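Local coordinates for secreted effector protein sseI (Salmonella enterica subsp. enterica serovar Typhimurium, PDB 4G29) that is a virulence effector whose catalytic domain has a fold of the cysteine protease superfamily, and which is thus probably a cysteine-dependent hydrolase or related enzyme, at residues N60-G65 / Y135-N140; S97-E102 / N110-L115. All blocks are in the same frame, centred on the assembly; numbering follows the deposited sequence.

Contact 1: N60-G65 / Y135-N140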
loop_
_atom_site.group_PDB
_atom_site.type_symbol
_atom_site.label_atom_id
_atom_site.label_comp_id
_atom_site.label_asym_id
_atom_site.label_seq_id
_atom_site.Cartn_x
_atom_site.Cartn_y
_atom_site.Cartn_z
ATOM N N ASN A 60 -2.198 4.438 -16.552
ATOM C CA ASN A 60 -2.417 5.396 -15.475
ATOM C C ASN A 60 -1.858 4.831 -14.150
ATOM O O ASN A 60 -2.543 4.761 -13.144
ATOM C CB ASN A 60 -3.874 5.772 -15.286
ATOM C CG ASN A 60 -4.035 6.952 -14.348
ATOM O OD1 ASN A 60 -3.097 7.710 -14.159
ATOM N ND2 ASN A 60 -5.180 7.068 -13.713
ATOM N N ILE A 61 -0.577 4.500 -14.189
ATOM C CA ILE A 61 0.108 3.923 -13.046
ATOM C C ILE A 61 0.402 5.044 -12.042
ATOM O O ILE A 61 0.884 6.111 -12.396
ATOM C CB ILE A 61 1.420 3.230 -13.441
ATOM C CG1 ILE A 61 1.163 2.160 -14.527
ATOM C CG2 ILE A 61 2.137 2.716 -12.174
ATOM C CD1 ILE A 61 0.534 0.981 -14.043
ATOM N N ARG A 62 0.023 4.797 -10.790
ATOM C CA ARG A 62 0.281 5.714 -9.711
ATOM C C ARG A 62 0.980 4.952 -8.591
ATOM O O ARG A 62 0.789 3.728 -8.469
ATOM C CB ARG A 62 -1.022 6.299 -9.183
ATOM C CG ARG A 62 -1.676 7.315 -10.072
ATOM C CD ARG A 62 -3.173 7.096 -10.077
ATOM N NE ARG A 62 -3.541 5.914 -10.854
ATOM C CZ ARG A 62 -4.703 5.266 -10.792
ATOM N NH1 ARG A 62 -5.692 5.655 -9.962
ATOM N NH2 ARG A 62 -4.908 4.232 -11.588
ATOM N N TYR A 63 1.662 5.733 -7.741
ATOM C CA TYR A 63 2.423 5.258 -6.622
ATOM C C TYR A 63 1.701 5.733 -5.378
ATOM O O TYR A 63 1.543 6.910 -5.187
ATOM C CB TYR A 63 3.838 5.771 -6.712
ATOM C CG TYR A 63 4.531 5.293 -7.969
ATOM C CD1 TYR A 63 5.023 3.984 -8.073
ATOM C CD2 TYR A 63 4.609 6.110 -9.092
ATOM C CE1 TYR A 63 5.654 3.543 -9.216
ATOM C CE2 TYR A 63 5.169 5.634 -10.282
ATOM C CZ TYR A 63 5.709 4.391 -10.329
ATOM O OH TYR A 63 6.258 4.013 -11.538
ATOM N N ARG A 64 1.271 4.764 -4.576
ATOM C CA ARG A 64 0.476 5.012 -3.417
ATOM C C ARG A 64 1.331 5.051 -2.162
ATOM O O ARG A 64 1.861 4.017 -1.740
ATOM C CB ARG A 64 -0.653 3.953 -3.298
ATOM C CG ARG A 64 -1.634 4.237 -2.141
ATOM C CD ARG A 64 -2.946 3.458 -2.307
ATOM N NE ARG A 64 -3.710 3.967 -3.447
ATOM C CZ ARG A 64 -4.956 3.623 -3.759
ATOM N NH1 ARG A 64 -5.563 2.676 -3.077
ATOM N NH2 ARG A 64 -5.599 4.188 -4.778
ATOM N N GLY A 65 1.452 6.235 -1.557
ATOM C CA GLY A 65 2.157 6.436 -0.293
ATOM C C GLY A 65 1.162 6.386 0.845
ATOM O O GLY A 65 0.078 7.005 0.741
ATOM N N TYR A 135 -3.662 7.666 2.700
ATOM C CA TYR A 135 -2.767 7.624 1.570
ATOM C C TYR A 135 -2.946 8.790 0.611
ATOM O O TYR A 135 -3.963 9.547 0.637
ATOM C CB TYR A 135 -2.935 6.275 0.866
ATOM C CG TYR A 135 -4.221 6.133 0.047
ATOM C CD1 TYR A 135 -4.300 6.683 -1.232
ATOM C CD2 TYR A 135 -5.319 5.425 0.542
ATOM C CE1 TYR A 135 -5.419 6.540 -1.993
ATOM C CE2 TYR A 135 -6.467 5.303 -0.195
ATOM C CZ TYR A 135 -6.515 5.831 -1.461
ATOM O OH TYR A 135 -7.701 5.644 -2.164
ATOM N N THR A 136 -1.965 8.896 -0.297
ATOM C CA THR A 136 -2.056 9.789 -1.399
ATOM C C THR A 136 -1.420 9.043 -2.598
ATOM O O THR A 136 -0.439 8.341 -2.408
ATOM C CB THR A 136 -1.264 11.113 -1.159
ATOM O OG1 THR A 136 -1.680 11.739 0.053
ATOM C CG2 THR A 136 -1.361 12.086 -2.387
ATOM N N ASP A 137 -2.038 9.143 -3.777
ATOM C CA ASP A 137 -1.454 8.669 -5.035
ATOM C C ASP A 137 -0.642 9.740 -5.755
ATOM O O ASP A 137 -1.058 10.921 -5.860
ATOM C CB ASP A 137 -2.552 8.107 -5.958
ATOM C CG ASP A 137 -3.236 6.875 -5.415
ATOM O OD1 ASP A 137 -2.635 6.147 -4.637
ATOM O OD2 ASP A 137 -4.411 6.627 -5.785
ATOM N N PHE A 138 0.486 9.314 -6.324
ATOM C CA PHE A 138 1.451 10.199 -6.977
ATOM C C PHE A 138 1.808 9.633 -8.331
ATOM O O PHE A 138 1.755 8.419 -8.563
ATOM C CB PHE A 138 2.728 10.303 -6.132
ATOM C CG PHE A 138 2.514 10.858 -4.789
ATOM C CD1 PHE A 138 2.627 12.216 -4.581
ATOM C CD2 PHE A 138 2.264 10.039 -3.680
ATOM C CE1 PHE A 138 2.444 12.759 -3.321
ATOM C CE2 PHE A 138 2.118 10.629 -2.408
ATOM C CZ PHE A 138 2.191 11.941 -2.255
ATOM N N SER A 139 2.223 10.504 -9.243
ATOM C CA SER A 139 2.639 10.042 -10.559
ATOM C C SER A 139 4.085 9.556 -10.533
ATOM O O SER A 139 4.517 8.866 -11.450
ATOM C CB SER A 139 2.456 11.180 -11.579
ATOM O OG SER A 139 3.418 12.176 -11.264
ATOM N N ASN A 140 4.851 9.881 -9.488
ATOM C CA ASN A 140 6.284 9.597 -9.468
ATOM C C ASN A 140 6.655 8.912 -8.155
ATOM O O ASN A 140 6.188 9.349 -7.097
ATOM C CB ASN A 140 7.052 10.918 -9.659
ATOM C CG ASN A 140 8.550 10.748 -9.552
ATOM O OD1 ASN A 140 9.094 10.621 -8.459
ATOM N ND2 ASN A 140 9.237 10.734 -10.705
HETATM O O HOH W 1 3.187 7.109 -13.157
HETATM O O HOH W 2 -5.748 7.530 -7.796
HETATM O O HOH W 3 -8.332 2.699 -3.230
#
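Asp137 OD1 takes the shortest polar bond between the segments, 2.7 Å from Arg64 NE. Asp137 OD2 accepts from Arg64 NH2 at 2.9 Å. This is a side-on, two-nitrogen salt bridge. Both oxygens use their syn lone pairs, and the carboxylate and guanidinium planes are only 12° apart. CG of Arg64 is anti to its backbone N (chi1 -175°), and the bend at chi3 brings NE round to Asp137 OD1. One face of the guanidinium lies flat on the Tyr135 ring, with centres 3.9 Å apart and planes at 16°. The stack is also a cation-pi contact, and Arg64 CD adds a CH-pi contact over the same ring. Salt bridge and stack together fix the rotation of the guanidinium. A water joins Asp137 OD2 to Arg62 NH1, which also has a salt bridge to Asp91. Arg62 NE and NH2 both donate to Asn60 O, at the corner where the chain turns.

Tyr63 and Phe138 lie on the other face of the sheet. The Tyr63 ring has Ser139 O at its edge, 3.5 Å from CE2, and its hydroxyl bonds Ser50. Phe138 packs on helix 141-147, for which Asn140 is the N-cap. Tyr63 and Phe138 exchange backbone bonds, as do Gly65 and Thr136, while Arg64 and Asp137 form the non-hydrogen-bonded pair between them. This is the regular antiparallel ladder of two neighbouring strands in the central sheet of this papain-like fold.

Contact 2: S97-E102 / N110-L115; sequences SAHQFE and NGPLIL
His99 CG sits between the backbone N and the carbonyl carbon (chi1 51°), and this brings CG to 3.7 Å from Gly111 C. The second torsion (chi2 122°) then turns the ring so that one face meets Pro112 CD. Leu113 CG, anti to its own carbonyl carbon (chi1 -55°), is set 3.8 Å from Ala98 CB, and CD1 beyond it comes closer still. Pro112 CD stands over the His99 ring offset toward the rim. It makes a CH-pi contact 4.0 Å from the ring centroid and comes nearest to NE2. His99 CD2 lies 3.5 Å from Pro112 N, and His99 CB comes equally close to Gly111 N. NE2 donates to no atom of 110-115. Its hydrogen-bond partner is Val96 O, just before Ser97, which ties the imidazole back to its own chain and helps to fix its tilt. Pro38 touches the same side chain.

The 3-10 turn that begins at Ala98 follows strand 90-95, and strand 113-116 is an outermost strand of the antiparallel sheet. The chain therefore leaves one strand, makes a 3-10 turn and a loop, and returns as the antiparallel neighbour, with Leu113 bonded to Asp95 through the backbone. Asp95 belongs with Cys42 and His80 to a possible Cys-His-Asp triad, consistent with the papain-like fold. Gln100 NE2 bonds His80 ND1, and the Phe101 ring meets that histidine edge-to-face.

Ala98 CB packs against Leu113 CD1 at 3.6 Å. Tyr124 of helix 117-126 touches both residues, and Trp120 also touches Leu113. At the other end the long side chain of Glu102 is extended beyond CG. Its OE2 comes 3.6 Å from Asn110 CB, a van der Waals contact. The carboxylate and amide planes are 80° apart, and Asn110 OD1 instead accepts from Asn11 ND2.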
loop_
_atom_site.group_PDB
_atom_site.type_symbol
_atom_site.label_atom_id
_atom_site.label_comp_id
_atom_site.label_asym_id
_atom_site.label_seq_id
_atom_site.Cartn_x
_atom_site.Cartn_y
_atom_site.Cartn_z
ATOM N N SER A 97 4.016 -6.466 -0.793
ATOM C CA SER A 97 4.711 -6.492 0.489
ATOM C C SER A 97 3.810 -6.158 1.683
ATOM O O SER A 97 4.315 -5.873 2.772
ATOM C CB SER A 97 5.928 -5.596 0.466
ATOM O OG SER A 97 5.614 -4.232 0.352
ATOM N N ALA A 98 2.490 -6.234 1.504
ATOM C CA ALA A 98 1.513 -5.888 2.559
ATOM C C ALA A 98 1.767 -6.708 3.816
ATOM O O ALA A 98 1.605 -6.249 4.951
ATOM C CB ALA A 98 0.030 -6.151 2.040
ATOM N N HIS A 99 2.121 -7.955 3.588
ATOM C CA HIS A 99 2.341 -8.894 4.670
ATOM C C HIS A 99 3.534 -8.588 5.540
ATOM O O HIS A 99 3.730 -9.304 6.568
ATOM C CB HIS A 99 2.404 -10.343 4.223
ATOM C CG HIS A 99 3.347 -10.557 3.098
ATOM N ND1 HIS A 99 4.410 -11.433 3.162
ATOM C CD2 HIS A 99 3.446 -9.922 1.921
ATOM C CE1 HIS A 99 5.055 -11.393 2.001
ATOM N NE2 HIS A 99 4.500 -10.465 1.246
ATOM N N GLN A 100 4.285 -7.535 5.217
ATOM C CA GLN A 100 5.267 -7.026 6.184
ATOM C C GLN A 100 4.631 -6.663 7.544
ATOM O O GLN A 100 5.325 -6.613 8.537
ATOM C CB GLN A 100 6.105 -5.884 5.645
ATOM C CG GLN A 100 5.418 -4.558 5.544
ATOM C CD GLN A 100 6.351 -3.363 5.487
ATOM O OE1 GLN A 100 7.425 -3.366 6.100
ATOM N NE2 GLN A 100 5.889 -2.275 4.850
ATOM N N PHE A 101 3.315 -6.458 7.570
ATOM C CA PHE A 101 2.565 -6.076 8.775
ATOM C C PHE A 101 1.916 -7.235 9.534
ATOM O O PHE A 101 1.352 -7.038 10.637
ATOM C CB PHE A 101 1.503 -5.023 8.421
ATOM C CG PHE A 101 2.083 -3.787 7.826
ATOM C CD1 PHE A 101 3.028 -3.076 8.523
ATOM C CD2 PHE A 101 1.707 -3.367 6.564
ATOM C CE1 PHE A 101 3.620 -1.957 8.005
ATOM C CE2 PHE A 101 2.259 -2.239 6.013
ATOM C CZ PHE A 101 3.218 -1.530 6.714
ATOM N N GLU A 102 2.007 -8.439 8.974
ATOM C CA GLU A 102 1.377 -9.637 9.577
ATOM C C GLU A 102 1.676 -9.802 11.055
ATOM O O GLU A 102 0.772 -10.151 11.862
ATOM C CB GLU A 102 1.825 -10.901 8.847
ATOM C CG GLU A 102 0.947 -12.111 9.150
ATOM C CD GLU A 102 1.497 -13.400 8.549
ATOM O OE1 GLU A 102 2.680 -13.400 8.115
ATOM O OE2 GLU A 102 0.742 -14.416 8.532
ATOM N N ASN A 110 -1.755 -11.283 5.479
ATOM C CA ASN A 110 -1.000 -12.489 5.610
ATOM C C ASN A 110 -0.426 -13.006 4.299
ATOM O O ASN A 110 0.068 -14.115 4.236
ATOM C CB ASN A 110 -1.872 -13.570 6.261
ATOM C CG ASN A 110 -3.136 -13.894 5.472
ATOM O OD1 ASN A 110 -3.243 -13.660 4.261
ATOM N ND2 ASN A 110 -4.091 -14.511 6.163
ATOM N N GLY A 111 -0.465 -12.181 3.265
ATOM C CA GLY A 111 0.255 -12.473 2.045
ATOM C C GLY A 111 0.268 -11.298 1.110
ATOM O O GLY A 111 -0.424 -10.293 1.346
ATOM N N PRO A 112 0.990 -11.424 -0.004
ATOM C CA PRO A 112 0.946 -10.363 -1.000
ATOM C C PRO A 112 -0.489 -10.143 -1.523
ATOM O O PRO A 112 -1.241 -11.118 -1.676
ATOM C CB PRO A 112 1.817 -10.907 -2.121
ATOM C CG PRO A 112 1.977 -12.363 -1.842
ATOM C CD PRO A 112 1.872 -12.530 -0.407
ATOM N N LEU A 113 -0.841 -8.893 -1.784
ATOM C CA LEU A 113 -2.181 -8.551 -2.267
ATOM C C LEU A 113 -2.087 -8.071 -3.710
ATOM O O LEU A 113 -1.261 -7.268 -4.039
ATOM C CB LEU A 113 -2.774 -7.396 -1.441
ATOM C CG LEU A 113 -2.831 -7.587 0.068
ATOM C CD1 LEU A 113 -3.316 -6.285 0.739
ATOM C CD2 LEU A 113 -3.628 -8.846 0.444
ATOM N N ILE A 114 -2.993 -8.573 -4.547
ATOM C CA ILE A 114 -3.280 -7.952 -5.855
ATOM C C ILE A 114 -4.818 -7.940 -5.936
ATOM O O ILE A 114 -5.460 -8.992 -6.110
ATOM C CB ILE A 114 -2.668 -8.737 -7.016
ATOM C CG1 ILE A 114 -1.154 -8.907 -6.855
ATOM C CG2 ILE A 114 -2.973 -8.021 -8.409
ATOM C CD1 ILE A 114 -0.520 -9.812 -7.924
ATOM N N LEU A 115 -5.395 -6.756 -5.792
ATOM C CA LEU A 115 -6.799 -6.595 -5.537
ATOM C C LEU A 115 -7.362 -5.439 -6.311
ATOM O O LEU A 115 -6.630 -4.559 -6.698
ATOM C CB LEU A 115 -7.078 -6.331 -4.061
ATOM C CG LEU A 115 -6.799 -7.465 -3.050
ATOM C CD1 LEU A 115 -6.917 -6.964 -1.653
ATOM C CD2 LEU A 115 -7.833 -8.598 -3.303
#

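From the N terminus the chain passes through helix 42-55 before it reaches 60-65, the first side of contact 1. Strands 78-87 and 90-95 follow. Contact 2 then closes a short loop between 97-102 and 110-115, which runs into strand 113-116; helix 117-126 follows. The chain returns as strand 132-138, and 135-140 closes the much longer loop of contact 1. Contact 2 is thus nested inside contact 1. Their centres are 18 Å apart, on opposite sides of the chain's centre, and the nearest atoms are about 8 Å apart. Both reach one antiparallel sheet: contact 1 pairs two inner strands, while contact 2 joins the connection from 90-95 to strand 113-116, at one edge of the sheet.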